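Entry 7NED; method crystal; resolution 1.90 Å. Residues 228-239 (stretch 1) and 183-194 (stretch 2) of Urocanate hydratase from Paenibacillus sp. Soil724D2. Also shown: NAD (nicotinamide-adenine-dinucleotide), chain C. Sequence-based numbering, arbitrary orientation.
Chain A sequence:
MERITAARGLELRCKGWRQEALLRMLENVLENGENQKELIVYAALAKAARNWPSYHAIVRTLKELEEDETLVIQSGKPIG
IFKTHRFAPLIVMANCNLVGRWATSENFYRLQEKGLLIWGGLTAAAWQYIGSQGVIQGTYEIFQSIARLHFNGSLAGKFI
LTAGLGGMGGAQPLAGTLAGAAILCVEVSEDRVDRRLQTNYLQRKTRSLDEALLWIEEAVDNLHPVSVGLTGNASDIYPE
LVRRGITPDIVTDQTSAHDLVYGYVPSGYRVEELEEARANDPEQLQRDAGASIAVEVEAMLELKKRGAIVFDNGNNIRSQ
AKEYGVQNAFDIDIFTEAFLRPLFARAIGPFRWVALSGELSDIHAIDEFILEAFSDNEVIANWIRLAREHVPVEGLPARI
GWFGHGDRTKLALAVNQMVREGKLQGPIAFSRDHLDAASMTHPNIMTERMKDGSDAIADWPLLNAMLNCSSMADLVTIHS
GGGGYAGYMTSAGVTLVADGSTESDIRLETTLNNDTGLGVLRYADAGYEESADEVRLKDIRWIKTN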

# COMPACT_ATOMS: atom_id res chain seq x y z
N VAL A 228 -19.78 -34.58 -9.85
CA VAL A 228 -19.70 -34.88 -11.27
C VAL A 228 -18.97 -33.75 -11.96
O VAL A 228 -19.36 -32.59 -11.84
CB VAL A 228 -21.09 -35.07 -11.88
CG1 VAL A 228 -20.94 -35.42 -13.35
CG2 VAL A 228 -21.87 -36.14 -11.10
N GLY A 229 -17.91 -34.09 -12.71
CA GLY A 229 -17.24 -33.14 -13.56
C GLY A 229 -17.77 -33.31 -14.97
O GLY A 229 -17.67 -34.40 -15.55
N LEU A 230 -18.36 -32.26 -15.50
CA LEU A 230 -18.89 -32.24 -16.85
C LEU A 230 -17.96 -31.43 -17.74
O LEU A 230 -17.77 -30.23 -17.49
CB LEU A 230 -20.29 -31.65 -16.86
CG LEU A 230 -20.94 -31.49 -18.23
CD1 LEU A 230 -21.06 -32.83 -18.95
CD2 LEU A 230 -22.28 -30.75 -18.08
N THR A 231 -17.41 -32.06 -18.77
CA THR A 231 -16.58 -31.33 -19.72
C THR A 231 -17.45 -30.46 -20.60
O THR A 231 -18.30 -30.96 -21.36
CB THR A 231 -15.77 -32.30 -20.57
OG1 THR A 231 -14.90 -33.03 -19.72
CG2 THR A 231 -14.92 -31.53 -21.56
N GLY A 232 -17.24 -29.15 -20.52
CA GLY A 232 -18.06 -28.21 -21.25
C GLY A 232 -17.76 -26.80 -20.79
O GLY A 232 -17.01 -26.56 -19.83
N ASN A 233 -18.39 -25.86 -21.47
CA ASN A 233 -18.23 -24.45 -21.18
C ASN A 233 -19.42 -23.97 -20.36
O ASN A 233 -20.57 -24.23 -20.72
CB ASN A 233 -18.12 -23.67 -22.49
CG ASN A 233 -17.64 -22.27 -22.28
OD1 ASN A 233 -18.23 -21.50 -21.51
ND2 ASN A 233 -16.55 -21.93 -22.95
N ALA A 234 -19.15 -23.32 -19.23
CA ALA A 234 -20.23 -22.83 -18.38
C ALA A 234 -21.19 -21.90 -19.14
O ALA A 234 -22.39 -21.86 -18.83
CB ALA A 234 -19.68 -22.10 -17.14
N SER A 235 -20.68 -21.13 -20.11
CA SER A 235 -21.58 -20.21 -20.79
C SER A 235 -22.47 -20.93 -21.79
O SER A 235 -23.38 -20.31 -22.35
CB SER A 235 -20.79 -19.08 -21.50
OG SER A 235 -19.84 -19.64 -22.39
N ASP A 236 -22.23 -22.21 -22.03
CA ASP A 236 -23.15 -23.06 -22.78
C ASP A 236 -24.06 -23.86 -21.86
O ASP A 236 -25.26 -23.98 -22.13
CB ASP A 236 -22.38 -24.04 -23.68
CG ASP A 236 -21.49 -23.32 -24.69
OD1 ASP A 236 -20.46 -23.90 -25.10
OD2 ASP A 236 -21.86 -22.21 -25.09
N ILE A 237 -23.52 -24.41 -20.77
CA ILE A 237 -24.30 -25.35 -19.95
C ILE A 237 -25.33 -24.60 -19.13
O ILE A 237 -26.48 -25.03 -19.01
CB ILE A 237 -23.40 -26.19 -19.04
CG1 ILE A 237 -22.45 -27.10 -19.84
CG2 ILE A 237 -24.27 -27.00 -18.00
CD1 ILE A 237 -23.15 -28.10 -20.72
N TYR A 238 -24.92 -23.47 -18.52
CA TYR A 238 -25.85 -22.78 -17.63
C TYR A 238 -27.09 -22.33 -18.38
O TYR A 238 -28.21 -22.59 -17.88
CB TYR A 238 -25.19 -21.59 -16.93
CG TYR A 238 -24.25 -21.92 -15.79
CD1 TYR A 238 -24.15 -21.07 -14.70
CD2 TYR A 238 -23.45 -23.07 -15.80
CE1 TYR A 238 -23.29 -21.33 -13.67
CE2 TYR A 238 -22.58 -23.35 -14.77
CZ TYR A 238 -22.50 -22.45 -13.71
OH TYR A 238 -21.63 -22.71 -12.68
N PRO A 239 -27.00 -21.71 -19.55
CA PRO A 239 -28.23 -21.33 -20.27
C PRO A 239 -29.04 -22.53 -20.67
O PRO A 239 -30.28 -22.43 -20.73
CB PRO A 239 -27.71 -20.58 -21.50
CG PRO A 239 -26.33 -20.12 -21.12
CD PRO A 239 -25.78 -21.20 -20.23
PA NAD C . -7.49 -21.50 -12.51
O1A NAD C . -7.32 -20.56 -13.70
O2A NAD C . -6.50 -22.50 -12.05
O5B NAD C . -8.75 -22.50 -13.04
C5B NAD C . -9.77 -21.83 -13.68
C4B NAD C . -10.63 -23.01 -14.34
O4B NAD C . -11.71 -22.53 -15.08
C3B NAD C . -9.63 -23.69 -15.32
O3B NAD C . -9.62 -25.04 -15.12
C2B NAD C . -10.23 -23.33 -16.72
O2B NAD C . -10.14 -24.36 -17.63
C1B NAD C . -11.71 -23.26 -16.33
N9A NAD C . -12.53 -22.44 -17.21
C8A NAD C . -12.23 -21.24 -17.84
N7A NAD C . -13.21 -20.77 -18.57
C5A NAD C . -14.24 -21.69 -18.40
C6A NAD C . -15.55 -21.78 -18.92
N6A NAD C . -16.04 -20.82 -19.74
N1A NAD C . -16.35 -22.82 -18.58
C2A NAD C . -15.79 -23.76 -17.78
N3A NAD C . -14.57 -23.82 -17.21
C4A NAD C . -13.81 -22.75 -17.55
O3 NAD C . -8.14 -20.50 -11.50
PN NAD C . -8.27 -20.90 -9.96
O1N NAD C . -7.09 -20.83 -9.04
O2N NAD C . -9.25 -22.05 -9.87
O5D NAD C . -9.23 -19.62 -9.30
C5D NAD C . -10.48 -19.44 -9.98
C4D NAD C . -11.15 -18.21 -9.43
O4D NAD C . -11.16 -18.22 -8.02
C3D NAD C . -10.12 -17.03 -9.84
O3D NAD C . -10.82 -15.88 -10.30
C2D NAD C . -9.40 -16.68 -8.48
O2D NAD C . -9.10 -15.36 -8.29
C1D NAD C . -10.73 -16.92 -7.69
N1N NAD C . -10.69 -16.79 -6.23
C2N NAD C . -10.53 -15.47 -5.86
C3N NAD C . -10.53 -15.10 -4.52
C7N NAD C . -10.28 -13.61 -4.22
O7N NAD C . -10.67 -13.04 -3.20
N7N NAD C . -9.50 -12.91 -5.12
C4N NAD C . -10.73 -16.12 -3.58
C5N NAD C . -10.91 -17.44 -4.01
C6N NAD C . -10.90 -17.77 -5.37
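Stretch 2 183-194: ILCVEVSEDRVD

Neighbouring parallel strands that each run into a helix illustrate how backbone register fixes side-chain placement. Residues 183-187 form a strand beside 228-231, parallel to it, the axes 4.7 Å apart at closest and crossing at -28°. Leu184 pairs with Val228, Cys185 with Gly229, Val186 with Leu230 and Glu187 with Thr231. The ladder runs from Val228 N to Ile183 O (2.9 Å) through Cys185 N to Val228 O (2.8 Å) to Gly232 N and Glu187 O (2.8 Å).

On one face, Leu184 (chi1 t, chi2 p) brings CD1 to 3.8 Å from both Val228 CG1 and Leu230 CB. Val186, chi1 t, packs both methyls on Ile237, CG1 3.9 Å from Ile237 CG1 and CG2 3.9 Å from Ile237 CG2; CG2 also meets the Tyr238 ring edge, 4.1 Å from CE2. On the other face Gly229 leaves room for the helix beginning at Glu190; an ideal CB would come within 3.3 Å of Val193 CG1. Glu190, t then p, curls back so that OE1 accepts a very short 2.5 Å bond from Thr231 OG1, held in m.

Glu187 (t, p) turns its carboxylate away from stretch 1: OE1 and OE2 accept from NAD O3B and O2B, each at 2.6 Å, and OE2 also receives Ser189 N at 2.8 Å. Ser189 OG caps the helix, accepting from Arg192 N at 3.2 Å.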

# COMPACT_ATOMS: atom_id res chain seq x y z
N ILE A 183 -23.13 -32.34 -6.48
CA ILE A 183 -22.50 -31.15 -7.06
C ILE A 183 -22.04 -31.46 -8.48
O ILE A 183 -21.32 -32.43 -8.72
CB ILE A 183 -21.34 -30.63 -6.18
CG1 ILE A 183 -20.79 -29.29 -6.74
CG2 ILE A 183 -20.26 -31.69 -5.99
CD1 ILE A 183 -19.90 -28.47 -5.72
N LEU A 184 -22.48 -30.63 -9.43
CA LEU A 184 -22.06 -30.68 -10.82
C LEU A 184 -21.07 -29.55 -11.10
O LEU A 184 -21.40 -28.38 -10.92
CB LEU A 184 -23.28 -30.54 -11.73
CG LEU A 184 -23.05 -30.60 -13.24
CD1 LEU A 184 -22.26 -31.88 -13.61
CD2 LEU A 184 -24.38 -30.47 -13.99
N CYS A 185 -19.87 -29.90 -11.57
CA CYS A 185 -18.82 -28.92 -11.86
C CYS A 185 -18.53 -28.90 -13.35
O CYS A 185 -18.03 -29.90 -13.90
CB CYS A 185 -17.56 -29.24 -11.09
SG CYS A 185 -17.86 -29.40 -9.31
N VAL A 186 -18.87 -27.79 -14.01
CA VAL A 186 -18.60 -27.62 -15.44
C VAL A 186 -17.18 -27.11 -15.61
O VAL A 186 -16.79 -26.11 -14.99
CB VAL A 186 -19.59 -26.64 -16.08
CG1 VAL A 186 -19.37 -26.57 -17.59
CG2 VAL A 186 -21.03 -27.00 -15.76
N GLU A 187 -16.41 -27.78 -16.47
CA GLU A 187 -15.01 -27.44 -16.70
C GLU A 187 -14.70 -27.63 -18.19
O GLU A 187 -15.10 -28.64 -18.78
CB GLU A 187 -14.11 -28.30 -15.79
CG GLU A 187 -12.66 -28.37 -16.18
CD GLU A 187 -11.97 -26.99 -16.17
OE1 GLU A 187 -11.92 -26.29 -15.11
OE2 GLU A 187 -11.45 -26.61 -17.24
N VAL A 188 -14.06 -26.67 -18.81
CA VAL A 188 -13.80 -26.78 -20.23
C VAL A 188 -12.68 -27.70 -20.63
O VAL A 188 -12.70 -28.22 -21.69
CB VAL A 188 -13.49 -25.43 -20.91
CG1 VAL A 188 -14.72 -24.61 -21.09
CG2 VAL A 188 -12.38 -24.70 -20.20
N SER A 189 -11.71 -27.89 -19.76
CA SER A 189 -10.52 -28.69 -20.08
C SER A 189 -10.66 -30.11 -19.53
O SER A 189 -10.74 -30.30 -18.31
CB SER A 189 -9.28 -28.01 -19.51
OG SER A 189 -8.21 -28.90 -19.36
N GLU A 190 -10.57 -31.09 -20.41
CA GLU A 190 -10.64 -32.44 -20.01
C GLU A 190 -9.45 -32.72 -19.13
O GLU A 190 -9.56 -33.43 -18.21
CB GLU A 190 -10.66 -33.38 -21.20
CG GLU A 190 -10.80 -34.81 -20.77
CD GLU A 190 -12.21 -35.11 -20.36
OE1 GLU A 190 -13.09 -34.40 -20.72
OE2 GLU A 190 -12.46 -36.07 -19.71
N ASP A 191 -8.33 -32.11 -19.42
CA ASP A 191 -7.13 -32.28 -18.63
C ASP A 191 -7.40 -31.97 -17.14
O ASP A 191 -7.05 -32.72 -16.29
N ARG A 192 -8.07 -30.85 -16.88
CA ARG A 192 -8.40 -30.49 -15.54
C ARG A 192 -9.39 -31.47 -14.96
O ARG A 192 -9.22 -31.83 -13.85
CB ARG A 192 -8.89 -29.08 -15.39
CG ARG A 192 -8.02 -28.04 -15.99
CD ARG A 192 -7.10 -27.35 -15.02
NE ARG A 192 -6.53 -26.22 -15.72
CZ ARG A 192 -6.08 -25.09 -15.19
NH1 ARG A 192 -5.57 -24.19 -16.01
NH2 ARG A 192 -6.09 -24.83 -13.91
N VAL A 193 -10.41 -31.85 -15.71
CA VAL A 193 -11.35 -32.84 -15.16
C VAL A 193 -10.61 -34.10 -14.70
O VAL A 193 -10.84 -34.61 -13.59
CB VAL A 193 -12.46 -33.18 -16.17
CG1 VAL A 193 -13.32 -34.26 -15.59
CG2 VAL A 193 -13.34 -31.97 -16.47
N ASP A 194 -9.70 -34.61 -15.53
CA ASP A 194 -8.98 -35.84 -15.20
C ASP A 194 -8.10 -35.66 -13.97
O ASP A 194 -8.02 -36.54 -13.10
CB ASP A 194 -8.10 -36.26 -16.38
CG ASP A 194 -8.88 -36.99 -17.43
OD1 ASP A 194 -9.74 -37.80 -17.06
OD2 ASP A 194 -8.62 -36.73 -18.64